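Local structure of salmonella typhimurium DB7155 bacteriophage DET7 tailspike (Bacteriophage, 2V5I) at residues G267-D279 with Y313-D325. The protein probably recognises and hydrolyses the O-antigen of the Salmonella host as the phage's receptor-binding tailspike, a trimer built on parallel beta-helices. Numbering follows the deposited sequence.
Sequences GGTARNYNLQFRD and YPFHQLPNNHLVD
Phe277 and Leu323 illustrate how successive coils of a parallel beta-helix are joined: the axes of strands 276-278 and 323-325 come within 4.8 Å and run within 3° of parallel. Backbone hydrogen bonds alternate between them, Leu323 N to Leu275 O, Phe277 N to Leu323 O (2.8 Å) and Asp325 N to Phe277 O, and a weak one from Asp279 N to Asp325 O closes the row at the corner.

Before the strands, a side chain takes over this role. His322 ND1 accepts from Leu275 N at 3.1 Å, with the donor only 2° out of the imidazole plane, while Asn274 N donates to Asn320 O at 2.8 Å. With ND1 the acceptor, the proton of a neutral His322 would probably sit on NE2. Outward from there, Asn321 ND2 reaches Asn274 OD1 only weakly, the Asn274 amide having its stronger partner in Asn236.

The edge of Phe277 meets one face of His322 in a T-shaped pair (centroids 5.7 Å apart), while Asn320 O lies over the opposite face. Farther out, both methyls of Leu318 touch Tyr273 OH, which is hydrogen-bonded to Asp307, and Leu318 CD1 packs against Arg271 CD (3.6 Å).

On the face shared by Gln276, Leu323 and Arg278, which packs against a second subunit, a bend at chi3 (-63°) turns the Arg278 guanidinium so that NE and NH2 both grip Gln276 OE1. Its NH1 binds a water that also contacts Asp325 OD2 and Asp279 OD1, which also accepts from Asn326. Imidazole and backbone thus extend coil-to-coil pairing beyond the regular strands, and the shared water and nearby positive charge of Arg278 probably ease the repulsion between the two carboxylates.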
# COMPACT_ATOMS: atom_id res chain seq x y z
N GLY A 267 27.81 -20.02 -20.57
CA GLY A 267 28.27 -19.19 -21.67
C GLY A 267 27.29 -18.25 -22.35
O GLY A 267 27.64 -17.59 -23.32
N GLY A 268 26.05 -18.20 -21.86
CA GLY A 268 24.99 -17.31 -22.43
C GLY A 268 24.22 -16.68 -21.26
O GLY A 268 24.34 -17.09 -20.12
N THR A 269 23.48 -15.64 -21.57
CA THR A 269 22.89 -14.84 -20.52
C THR A 269 21.85 -15.62 -19.72
O THR A 269 21.12 -16.44 -20.26
CB THR A 269 22.19 -13.58 -21.12
OG1 THR A 269 21.84 -12.68 -20.07
CG2 THR A 269 20.93 -13.89 -21.92
N ALA A 270 21.79 -15.30 -18.41
CA ALA A 270 20.78 -15.84 -17.48
C ALA A 270 19.88 -14.71 -16.94
O ALA A 270 19.06 -14.93 -16.05
CB ALA A 270 21.46 -16.51 -16.31
N ARG A 271 19.97 -13.53 -17.56
CA ARG A 271 19.33 -12.34 -17.10
C ARG A 271 17.80 -12.36 -17.38
O ARG A 271 17.32 -13.22 -18.11
CB ARG A 271 19.96 -11.08 -17.68
CG ARG A 271 21.45 -10.90 -17.32
CD ARG A 271 22.00 -9.76 -18.10
NE ARG A 271 23.38 -9.44 -17.77
CZ ARG A 271 24.44 -10.08 -18.25
NH1 ARG A 271 24.30 -11.08 -19.12
NH2 ARG A 271 25.67 -9.71 -17.86
N ASN A 272 17.08 -11.37 -16.82
CA ASN A 272 15.62 -11.38 -16.87
C ASN A 272 15.14 -9.94 -17.09
O ASN A 272 15.75 -9.00 -16.59
CB ASN A 272 15.05 -11.90 -15.57
CG ASN A 272 15.55 -13.27 -15.25
OD1 ASN A 272 14.99 -14.25 -15.71
ND2 ASN A 272 16.67 -13.33 -14.51
N TYR A 273 13.96 -9.82 -17.69
CA TYR A 273 13.38 -8.51 -18.00
C TYR A 273 11.85 -8.56 -17.77
O TYR A 273 11.26 -9.60 -18.01
CB TYR A 273 13.60 -8.20 -19.47
CG TYR A 273 15.05 -7.91 -19.87
CD1 TYR A 273 15.89 -8.94 -20.19
CD2 TYR A 273 15.49 -6.62 -19.94
CE1 TYR A 273 17.25 -8.67 -20.58
CE2 TYR A 273 16.79 -6.33 -20.29
CZ TYR A 273 17.64 -7.38 -20.65
OH TYR A 273 18.94 -7.08 -20.98
N ASN A 274 11.28 -7.44 -17.32
CA ASN A 274 9.82 -7.25 -17.40
C ASN A 274 9.07 -8.29 -16.60
O ASN A 274 8.01 -8.79 -17.05
CB ASN A 274 9.38 -7.31 -18.87
CG ASN A 274 9.90 -6.15 -19.71
OD1 ASN A 274 9.74 -4.95 -19.37
ND2 ASN A 274 10.48 -6.51 -20.89
N LEU A 275 9.52 -8.56 -15.38
CA LEU A 275 8.84 -9.51 -14.49
C LEU A 275 8.15 -8.71 -13.37
O LEU A 275 8.55 -7.58 -13.08
CB LEU A 275 9.84 -10.52 -13.84
CG LEU A 275 10.51 -11.45 -14.89
CD1 LEU A 275 11.44 -12.35 -14.08
CD2 LEU A 275 9.50 -12.26 -15.66
N GLN A 276 7.09 -9.28 -12.81
CA GLN A 276 6.46 -8.71 -11.60
C GLN A 276 7.03 -9.21 -10.31
O GLN A 276 7.33 -10.41 -10.19
CB GLN A 276 4.97 -9.11 -11.63
CG GLN A 276 4.20 -8.55 -12.80
CD GLN A 276 2.77 -8.97 -12.71
OE1 GLN A 276 2.10 -8.56 -11.74
NE2 GLN A 276 2.28 -9.80 -13.64
N PHE A 277 7.13 -8.33 -9.32
CA PHE A 277 7.46 -8.69 -7.95
C PHE A 277 6.50 -7.87 -7.10
O PHE A 277 6.73 -6.66 -6.90
CB PHE A 277 8.92 -8.43 -7.62
CG PHE A 277 9.83 -9.30 -8.41
CD1 PHE A 277 10.12 -10.57 -7.96
CD2 PHE A 277 10.37 -8.86 -9.62
CE1 PHE A 277 10.93 -11.41 -8.76
CE2 PHE A 277 11.13 -9.71 -10.40
CZ PHE A 277 11.39 -10.98 -9.96
N ARG A 278 5.34 -8.48 -6.76
CA ARG A 278 4.24 -7.73 -6.14
C ARG A 278 3.57 -8.50 -5.01
O ARG A 278 3.48 -9.72 -5.03
CB ARG A 278 3.14 -7.35 -7.17
CG ARG A 278 3.61 -6.48 -8.31
CD ARG A 278 2.41 -5.85 -9.05
NE ARG A 278 1.59 -6.89 -9.65
CZ ARG A 278 0.36 -7.27 -9.27
NH1 ARG A 278 -0.27 -6.68 -8.25
NH2 ARG A 278 -0.25 -8.28 -9.89
N ASP A 279 3.15 -7.76 -3.99
CA ASP A 279 2.37 -8.32 -2.89
C ASP A 279 3.09 -9.50 -2.21
O ASP A 279 2.45 -10.44 -1.75
CB ASP A 279 0.98 -8.77 -3.39
CG ASP A 279 0.14 -7.69 -4.07
OD1 ASP A 279 0.40 -6.47 -3.99
OD2 ASP A 279 -0.89 -8.12 -4.68
N TYR A 313 24.27 -0.50 -23.37
CA TYR A 313 23.99 -0.26 -21.94
C TYR A 313 25.20 -0.71 -21.15
O TYR A 313 25.47 -1.92 -21.09
CB TYR A 313 22.80 -1.07 -21.45
CG TYR A 313 21.49 -0.59 -22.04
CD1 TYR A 313 20.90 0.58 -21.58
CD2 TYR A 313 20.93 -1.25 -23.10
CE1 TYR A 313 19.72 1.03 -22.14
CE2 TYR A 313 19.77 -0.78 -23.70
CZ TYR A 313 19.17 0.36 -23.20
OH TYR A 313 18.01 0.80 -23.78
N PRO A 314 25.90 0.22 -20.47
CA PRO A 314 26.96 -0.17 -19.54
C PRO A 314 26.50 -1.13 -18.43
O PRO A 314 25.29 -1.25 -18.15
CB PRO A 314 27.41 1.15 -18.91
CG PRO A 314 26.95 2.20 -19.86
CD PRO A 314 25.74 1.68 -20.51
N PHE A 315 27.44 -1.80 -17.81
CA PHE A 315 27.11 -2.68 -16.72
C PHE A 315 26.35 -1.90 -15.63
O PHE A 315 26.67 -0.74 -15.32
CB PHE A 315 28.33 -3.39 -16.12
CG PHE A 315 28.93 -4.46 -17.01
CD1 PHE A 315 28.13 -5.44 -17.58
CD2 PHE A 315 30.29 -4.51 -17.23
CE1 PHE A 315 28.67 -6.45 -18.37
CE2 PHE A 315 30.86 -5.55 -18.05
CZ PHE A 315 30.06 -6.50 -18.59
N HIS A 316 25.28 -2.54 -15.15
CA HIS A 316 24.39 -2.00 -14.13
C HIS A 316 23.37 -1.00 -14.71
O HIS A 316 22.65 -0.37 -13.95
CB HIS A 316 25.12 -1.46 -12.90
CG HIS A 316 25.96 -2.50 -12.22
ND1 HIS A 316 25.45 -3.66 -11.70
CD2 HIS A 316 27.29 -2.53 -11.97
CE1 HIS A 316 26.43 -4.37 -11.16
NE2 HIS A 316 27.57 -3.70 -11.31
N GLN A 317 23.32 -0.87 -16.03
CA GLN A 317 22.40 0.08 -16.70
C GLN A 317 21.37 -0.59 -17.64
O GLN A 317 20.77 0.08 -18.47
CB GLN A 317 23.19 1.20 -17.41
CG GLN A 317 24.09 1.93 -16.44
CD GLN A 317 24.62 3.23 -16.97
OE1 GLN A 317 24.02 3.85 -17.84
NE2 GLN A 317 25.76 3.66 -16.44
N LEU A 318 21.15 -1.90 -17.54
CA LEU A 318 20.15 -2.54 -18.39
C LEU A 318 18.74 -2.05 -18.08
O LEU A 318 18.42 -1.78 -16.92
CB LEU A 318 20.19 -4.05 -18.28
CG LEU A 318 21.40 -4.74 -18.93
CD1 LEU A 318 21.44 -6.20 -18.46
CD2 LEU A 318 21.42 -4.64 -20.44
N PRO A 319 17.91 -1.93 -19.13
CA PRO A 319 16.47 -1.57 -18.92
C PRO A 319 15.63 -2.76 -18.50
O PRO A 319 14.77 -3.26 -19.24
CB PRO A 319 16.09 -1.03 -20.29
CG PRO A 319 16.84 -1.89 -21.20
CD PRO A 319 18.20 -2.10 -20.56
N ASN A 320 15.91 -3.26 -17.29
CA ASN A 320 15.30 -4.49 -16.83
C ASN A 320 13.83 -4.37 -16.61
O ASN A 320 13.09 -5.33 -16.78
CB ASN A 320 16.08 -5.15 -15.68
CG ASN A 320 16.58 -4.17 -14.63
OD1 ASN A 320 16.02 -3.11 -14.44
ND2 ASN A 320 17.68 -4.53 -13.95
N ASN A 321 13.41 -3.17 -16.21
CA ASN A 321 12.00 -2.80 -16.14
C ASN A 321 11.08 -3.76 -15.40
O ASN A 321 9.93 -4.04 -15.87
CB ASN A 321 11.45 -2.57 -17.56
CG ASN A 321 10.20 -1.64 -17.54
OD1 ASN A 321 9.99 -0.84 -16.60
ND2 ASN A 321 9.34 -1.82 -18.52
N HIS A 322 11.53 -4.24 -14.25
CA HIS A 322 10.60 -5.05 -13.46
C HIS A 322 9.51 -4.18 -12.82
O HIS A 322 9.73 -3.02 -12.51
CB HIS A 322 11.36 -5.84 -12.40
CG HIS A 322 12.40 -6.75 -12.99
ND1 HIS A 322 12.08 -7.71 -13.93
CD2 HIS A 322 13.76 -6.84 -12.80
CE1 HIS A 322 13.19 -8.32 -14.33
NE2 HIS A 322 14.21 -7.84 -13.64
N LEU A 323 8.32 -4.77 -12.63
CA LEU A 323 7.22 -4.11 -11.99
C LEU A 323 7.24 -4.51 -10.51
O LEU A 323 6.83 -5.62 -10.14
CB LEU A 323 5.89 -4.49 -12.65
CG LEU A 323 4.61 -3.94 -12.02
CD1 LEU A 323 4.64 -2.45 -11.90
CD2 LEU A 323 3.42 -4.40 -12.88
N VAL A 324 7.76 -3.61 -9.68
CA VAL A 324 8.01 -3.84 -8.25
C VAL A 324 7.10 -2.94 -7.45
O VAL A 324 7.21 -1.71 -7.54
CB VAL A 324 9.49 -3.53 -7.88
CG1 VAL A 324 9.74 -3.77 -6.38
CG2 VAL A 324 10.41 -4.40 -8.69
N ASP A 325 6.13 -3.55 -6.74
CA ASP A 325 5.12 -2.81 -5.97
C ASP A 325 4.57 -3.66 -4.84
O ASP A 325 4.28 -4.83 -5.00
CB ASP A 325 3.93 -2.42 -6.90
CG ASP A 325 2.83 -1.65 -6.19
OD1 ASP A 325 3.05 -0.49 -5.80
OD2 ASP A 325 1.70 -2.20 -6.04
O HOH W 1 0.45 -4.57 -6.33